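PDB 4R25: nitrogen regulatory PII-like protein from Bacillus subtilis subsp. subtilis, which takes part in nitrogen regulation as a PII-family signalling protein and is required for full induction of the nrgAB operon when ammonium is limiting. Local coordinates for the interface of chains A and B. Coordinates in Å, arbitrary orientation; residue numbers count along the deposited sequence, not the author numbering. Chains: chain A/B, Nitrogen regulatory PII-like protein.

Contact 1: the interface of chains A and B. Residues chain A 5, 64, 66, 97-98; chain B 7, 62, 94, 96.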
# COMPACT_ATOMS: atom_id res chain seq x y z
N LYS A 5 -6.63 8.10 2.87
CA LYS A 5 -5.56 7.33 3.46
C LYS A 5 -4.33 8.20 3.56
O LYS A 5 -3.86 8.74 2.55
CB LYS A 5 -5.27 6.08 2.64
CG LYS A 5 -4.14 5.22 3.20
CD LYS A 5 -3.53 4.39 2.09
CE LYS A 5 -3.11 3.02 2.57
NZ LYS A 5 -2.75 2.15 1.41
N GLU A 64 0.18 3.81 8.08
CA GLU A 64 -1.06 4.10 7.38
C GLU A 64 -2.22 4.49 8.32
O GLU A 64 -2.50 3.82 9.32
CB GLU A 64 -1.44 2.93 6.49
CG GLU A 64 -0.44 2.70 5.37
CD GLU A 64 -0.82 1.55 4.46
OE1 GLU A 64 -1.57 0.65 4.90
OE2 GLU A 64 -0.38 1.55 3.30
N VAL A 66 -6.29 5.90 8.10
CA VAL A 66 -7.46 6.25 7.32
C VAL A 66 -8.27 7.25 8.13
O VAL A 66 -8.38 7.13 9.34
CB VAL A 66 -8.31 5.02 7.01
CG1 VAL A 66 -9.56 5.41 6.21
CG2 VAL A 66 -7.48 3.99 6.25
N GLU A 97 -7.24 9.33 -2.05
CA GLU A 97 -8.68 9.21 -1.91
C GLU A 97 -9.05 7.74 -1.70
O GLU A 97 -8.41 6.86 -2.27
CB GLU A 97 -9.40 9.73 -3.15
CG GLU A 97 -9.54 11.25 -3.21
CD GLU A 97 -9.91 11.77 -4.59
OE1 GLU A 97 -10.01 10.97 -5.55
OE2 GLU A 97 -10.09 12.99 -4.71
N ILE A 98 -10.06 7.48 -0.88
CA ILE A 98 -10.60 6.14 -0.72
C ILE A 98 -12.03 6.07 -1.23
O ILE A 98 -12.89 6.83 -0.79
CB ILE A 98 -10.61 5.70 0.73
CG1 ILE A 98 -9.19 5.62 1.29
CG2 ILE A 98 -11.29 4.35 0.87
CD1 ILE A 98 -9.15 5.15 2.72
N GLU B 7 -8.39 -3.71 -0.38
CA GLU B 7 -7.42 -3.91 0.68
C GLU B 7 -8.10 -4.38 1.96
O GLU B 7 -8.83 -3.62 2.60
CB GLU B 7 -6.69 -2.60 0.92
CG GLU B 7 -5.43 -2.70 1.74
CD GLU B 7 -4.59 -1.44 1.60
OE1 GLU B 7 -4.56 -0.62 2.55
OE2 GLU B 7 -3.97 -1.27 0.54
N LYS B 62 -2.52 -8.17 5.88
CA LYS B 62 -2.96 -7.26 4.84
C LYS B 62 -3.09 -8.04 3.53
O LYS B 62 -2.12 -8.67 3.08
CB LYS B 62 -1.96 -6.12 4.67
CG LYS B 62 -2.44 -4.93 3.84
CD LYS B 62 -1.30 -3.92 3.72
CE LYS B 62 -1.76 -2.61 3.10
NZ LYS B 62 -0.61 -1.66 3.06
N PHE B 94 -10.71 -1.61 2.58
CA PHE B 94 -10.63 -0.34 1.89
C PHE B 94 -10.63 -0.51 0.37
O PHE B 94 -9.98 -1.41 -0.16
CB PHE B 94 -9.38 0.43 2.34
CG PHE B 94 -9.22 0.48 3.84
CD1 PHE B 94 -9.91 1.42 4.58
CD2 PHE B 94 -8.39 -0.41 4.49
CE1 PHE B 94 -9.77 1.48 5.97
CE2 PHE B 94 -8.25 -0.36 5.87
CZ PHE B 94 -8.93 0.58 6.61
N TYR B 96 -10.03 1.32 -3.42
CA TYR B 96 -9.34 2.39 -4.14
C TYR B 96 -9.53 2.27 -5.65
O TYR B 96 -9.56 1.17 -6.20
CB TYR B 96 -7.84 2.32 -3.91
CG TYR B 96 -7.40 2.37 -2.48
CD1 TYR B 96 -7.22 1.20 -1.76
CD2 TYR B 96 -7.12 3.58 -1.85
CE1 TYR B 96 -6.80 1.22 -0.45
CE2 TYR B 96 -6.69 3.61 -0.53
CZ TYR B 96 -6.53 2.43 0.16
OH TYR B 96 -6.11 2.45 1.48
O HOH W 1 -4.38 0.23 5.35
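With CG anti to the backbone N (chi1 -167°) and an extended chain beyond it, B:Lys62 points its ammonium straight at A:Glu64, whose CG lies anti to its carbonyl carbon (chi1 -64°). The two meet tip to tip in a salt bridge and hydrogen bond: B:Lys62 NZ lies 3.1 Å from A:Glu64 OE1, on the syn side and 27° out of the carboxylate plane. From its own chain, A:Lys5 NZ pairs with the other carboxylate oxygen, A:Glu64 OE2, at 3.1 Å. A:Lys5 NZ also forms a longer salt bridge to B:Glu7 OE1, at 3.5 Å. A water joins A:Glu64 OE1 to B:Glu7 OE1, giving the like-charged carboxylates a polar link, and the flanking lysines probably offset their repulsion. Lys5, Glu7 and Glu64 also form a zinc site in this structure, so this ionic cluster joins the subunits around a metal-binding position. Next to this network the interface turns apolar. The aliphatic stem of A:Lys5 crosses the phenol end of B:Tyr96 at about a right angle, while A:Ile98 CG1 flanks the CE2 edge of that ring, displaced from its plane, 3.7 Å from B:Tyr96 CE2. Alongside, A:Val66 presses a methyl onto the face of the neighbouring ring, with CG2 3.4 Å from B:Phe94 CE1.

Contact 2: the interface of chains A and B. Residues chain A 28-29, 101, 103, 113-114; chain B 38-39, 58, 92.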
# COMPACT_ATOMS: atom_id res chain seq x y z
N THR A 28 -7.97 6.78 16.17
CA THR A 28 -8.14 5.66 17.09
C THR A 28 -7.49 4.35 16.62
O THR A 28 -7.43 3.39 17.37
CB THR A 28 -9.63 5.41 17.40
OG1 THR A 28 -10.28 4.89 16.23
CG2 THR A 28 -10.31 6.70 17.81
N SER A 29 -7.01 4.32 15.38
CA SER A 29 -6.22 3.18 14.91
C SER A 29 -5.36 3.50 13.67
O SER A 29 -5.65 4.42 12.90
CB SER A 29 -7.11 1.95 14.65
OG SER A 29 -7.89 2.09 13.48
N THR A 101 -14.96 2.35 2.67
CA THR A 101 -14.44 1.59 3.79
C THR A 101 -15.56 0.73 4.36
O THR A 101 -16.72 1.11 4.35
CB THR A 101 -13.94 2.50 4.91
OG1 THR A 101 -13.01 3.44 4.37
CG2 THR A 101 -13.26 1.68 6.01
N ASN A 103 -16.37 -1.74 7.73
CA ASN A 103 -16.05 -2.36 9.00
C ASN A 103 -16.57 -3.78 8.97
O ASN A 103 -17.75 -4.01 8.77
CB ASN A 103 -16.68 -1.61 10.16
CG ASN A 103 -16.15 -2.06 11.49
OD1 ASN A 103 -16.13 -3.26 11.79
ND2 ASN A 103 -15.69 -1.12 12.29
N ALA A 113 -17.81 3.43 9.19
CA ALA A 113 -17.07 2.18 9.36
C ALA A 113 -15.79 2.41 10.16
O ALA A 113 -15.30 1.51 10.83
CB ALA A 113 -16.76 1.57 8.00
N LEU A 114 -15.27 3.64 10.09
CA LEU A 114 -14.01 3.98 10.74
C LEU A 114 -14.11 3.98 12.26
O LEU A 114 -14.99 4.60 12.87
CB LEU A 114 -13.48 5.32 10.21
CG LEU A 114 -13.17 5.32 8.72
CD1 LEU A 114 -12.54 6.63 8.27
CD2 LEU A 114 -12.24 4.17 8.44
OXT LEU A 114 -13.30 3.32 12.93
N CYS B 38 -2.40 -0.80 15.46
CA CYS B 38 -2.22 -0.08 16.70
C CYS B 38 -3.53 0.61 17.01
O CYS B 38 -4.02 1.40 16.21
CB CYS B 38 -1.10 0.96 16.56
SG CYS B 38 -0.71 1.83 18.07
N GLY B 39 -4.10 0.28 18.17
CA GLY B 39 -5.27 0.99 18.66
C GLY B 39 -4.85 2.16 19.52
O GLY B 39 -3.87 2.09 20.24
N TYR B 58 -1.20 -5.03 17.81
CA TYR B 58 -1.60 -6.39 17.50
C TYR B 58 -1.12 -6.83 16.12
O TYR B 58 -0.47 -6.06 15.40
CB TYR B 58 -3.12 -6.55 17.63
CG TYR B 58 -3.90 -5.37 17.12
CD1 TYR B 58 -4.07 -4.24 17.91
CD2 TYR B 58 -4.45 -5.37 15.84
CE1 TYR B 58 -4.77 -3.14 17.45
CE2 TYR B 58 -5.16 -4.28 15.37
CZ TYR B 58 -5.32 -3.16 16.18
OH TYR B 58 -6.01 -2.07 15.71
N LYS B 92 -10.94 -4.27 8.72
CA LYS B 92 -11.63 -3.37 7.80
C LYS B 92 -11.28 -3.69 6.35
O LYS B 92 -10.41 -4.52 6.07
CB LYS B 92 -11.28 -1.91 8.12
CG LYS B 92 -11.43 -1.53 9.59
CD LYS B 92 -11.66 -0.04 9.77
CE LYS B 92 -11.62 0.37 11.24
NZ LYS B 92 -10.27 0.15 11.83
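This is a homotypic subunit interface of the PII trimer, where antiparallel bridges of A:Ser29 with B:Gly39 and of A:Asn103 with B:Lys92 continue beta structure from one chain into the next. B:Lys92 carries much of the side-chain contact. B:Lys92 CE passes the C-terminal end of chain A, near the backbone oxygen A:Ala113 O and 3.8 Å from the terminal carboxylate oxygen A:Leu114 OXT. A turn at the last torsion (chi4 65°) then swings the ammonium away towards A:Ser29, where B:Lys92 NZ makes a weak hydrogen bond of 3.5 Å to the hydroxyl OG. The nearby chain terminus would favour the positive charge of the lysine. An alanine in place of B:Lys92 would probably leave the hydroxyl of A:Ser29 without this partner and open a gap beside the C-terminal residues of chain A. This lysine ends the conserved Gly-Asp-Gly-Lys motif of PII proteins, whose lysine binds the ATP phosphates in the cleft between subunits; here, with no nucleotide in the entry, its amine turns to A:Ser29. Further along, the backbone of A:Thr28 and A:Ser29 lies beside B:Cys38 and B:Gly39, and the hydroxyl tip of B:Tyr58 points towards A:Ser29, more loosely. In the second shell, the amide of A:Asn103 ties down the C-terminal tail: its ND2 donates to A:Ala113 O at 3.0 Å, in the plane of that carbonyl.

Contact 3: the interface of chains A and B. Residues chain A 102-105; chain B 8, 80, 90-93.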
# COMPACT_ATOMS: atom_id res chain seq x y z
N ILE A 102 -15.19 -0.45 4.84
CA ILE A 102 -16.16 -1.38 5.37
C ILE A 102 -15.62 -1.94 6.66
O ILE A 102 -14.54 -2.52 6.68
CB ILE A 102 -16.44 -2.52 4.39
CG1 ILE A 102 -17.09 -1.97 3.12
CG2 ILE A 102 -17.31 -3.58 5.03
CD1 ILE A 102 -17.32 -3.00 2.06
N ASN A 103 -16.37 -1.74 7.73
CA ASN A 103 -16.05 -2.36 9.00
C ASN A 103 -16.57 -3.78 8.97
O ASN A 103 -17.75 -4.01 8.77
CB ASN A 103 -16.68 -1.61 10.16
CG ASN A 103 -16.15 -2.06 11.49
OD1 ASN A 103 -16.13 -3.26 11.79
ND2 ASN A 103 -15.69 -1.12 12.29
N ILE A 104 -15.67 -4.73 9.18
CA ILE A 104 -16.03 -6.13 8.99
C ILE A 104 -16.95 -6.65 10.08
O ILE A 104 -17.89 -7.39 9.80
CB ILE A 104 -14.78 -7.00 8.84
CG1 ILE A 104 -14.10 -6.69 7.50
CG2 ILE A 104 -15.14 -8.47 8.93
CD1 ILE A 104 -12.75 -7.35 7.33
N ARG A 105 -16.71 -6.25 11.33
CA ARG A 105 -17.54 -6.71 12.44
C ARG A 105 -18.97 -6.17 12.44
O ARG A 105 -19.91 -6.90 12.71
CB ARG A 105 -16.87 -6.40 13.78
CG ARG A 105 -17.81 -5.79 14.81
CD ARG A 105 -17.11 -5.54 16.13
NE ARG A 105 -15.84 -4.82 15.96
CZ ARG A 105 -14.69 -5.41 15.65
NH1 ARG A 105 -14.64 -6.72 15.47
NH2 ARG A 105 -13.58 -4.68 15.51
N ILE B 8 -7.87 -5.63 2.33
CA ILE B 8 -8.42 -6.17 3.55
C ILE B 8 -7.36 -6.20 4.64
O ILE B 8 -6.31 -6.81 4.48
CB ILE B 8 -8.96 -7.60 3.34
CG1 ILE B 8 -9.85 -7.66 2.10
CG2 ILE B 8 -9.72 -8.06 4.57
CD1 ILE B 8 -10.24 -9.07 1.68
N LYS B 80 -16.66 -9.91 3.92
CA LYS B 80 -17.41 -9.69 5.16
C LYS B 80 -17.89 -11.01 5.76
O LYS B 80 -17.54 -11.35 6.89
CB LYS B 80 -18.60 -8.77 4.92
CG LYS B 80 -18.22 -7.39 4.47
CD LYS B 80 -19.37 -6.68 3.78
CE LYS B 80 -20.46 -6.28 4.76
NZ LYS B 80 -21.41 -5.31 4.13
N ASP B 90 -11.92 -7.77 13.91
CA ASP B 90 -12.38 -8.36 12.66
C ASP B 90 -11.77 -7.63 11.47
O ASP B 90 -11.70 -8.17 10.37
CB ASP B 90 -13.90 -8.32 12.58
CG ASP B 90 -14.56 -9.57 13.15
OD1 ASP B 90 -13.83 -10.43 13.69
OD2 ASP B 90 -15.80 -9.69 13.05
N GLY B 91 -11.34 -6.39 11.69
CA GLY B 91 -10.65 -5.64 10.67
C GLY B 91 -11.54 -4.82 9.76
O GLY B 91 -12.73 -4.68 9.99
N LYS B 92 -10.94 -4.27 8.72
CA LYS B 92 -11.63 -3.37 7.80
C LYS B 92 -11.28 -3.69 6.35
O LYS B 92 -10.41 -4.52 6.07
CB LYS B 92 -11.28 -1.91 8.12
CG LYS B 92 -11.43 -1.53 9.59
CD LYS B 92 -11.66 -0.04 9.77
CE LYS B 92 -11.62 0.37 11.24
NZ LYS B 92 -10.27 0.15 11.83
N ILE B 93 -11.97 -3.03 5.43
CA ILE B 93 -11.75 -3.25 4.02
C ILE B 93 -11.76 -1.91 3.34
O ILE B 93 -12.71 -1.16 3.48
CB ILE B 93 -12.88 -4.09 3.40
CG1 ILE B 93 -12.97 -5.46 4.08
CG2 ILE B 93 -12.67 -4.24 1.89
CD1 ILE B 93 -14.15 -6.26 3.62
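A:Ile102 and B:Ile93 pair as antiparallel strand neighbours, each backbone N-H donating to the other's carbonyl. A:Ile102 N lies 2.9 Å from B:Ile93 O, and B:Ile93 N the same 2.9 Å from A:Ile102 O. One residue past strand 100-103, A:Ile104 N extends the ladder to B:Gly91 O at 3.1 Å. The isoleucine side chains fill the space around these bonds. In A:Ile104, CG1 anti to the carbonyl carbon (chi1 -70°) and an extended chi2 carry CD1 across the B:Asp90-B:Gly91 backbone to B:Ile93 CG1, 3.8 Å from A:Ile104 CD1; the two isoleucines cross at about a right angle. The other branch, A:Ile104 CG2, lies 3.9 Å from B:Asp90 CB. On A:Ile102 the CG2 methyl rests against the aliphatic part of B:Lys80, 3.9 Å from CD, where the B:Lys80 chain bends at chi3 (71°). Farther out, the poorly ordered A:Arg105 reaches across B:Asp90, its guanidinium turned 39° from the carboxylate plane; the long salt bridge between them is correspondingly uncertain. Helix 72-83 carries B:Lys80, and so braces A:Ile102, while A:Asn103 OD1 receives a weak hydrogen bond from the backbone N of A:Arg105 that may steady the turn after the strand. Together these contacts join strand 100-103 of one subunit to strand 92-97 of the next, which contributes to holding the trimer together beside the intersubunit cleft where PII proteins bind ATP.

All three contacts belong to one subunit interface. The centres of their C-alpha atoms are about 9 Å apart for contacts 2 and 3, 11 Å for contacts 1 and 2, and 12 Å for contacts 1 and 3. Contacts 2 and 3 share A:Asn103 and B:Lys92, whose backbones form a bridge; the B:Lys92 side chain belongs to contact 2, while the A:Asn103 amide reaches into both. Strand 92-97 of chain B runs through all three, so the aromatic half of contact 1 is continuous with the intersubunit ladder. This strand might carry changes near the ATP cleft to contact 1, though the structure alone does not show it.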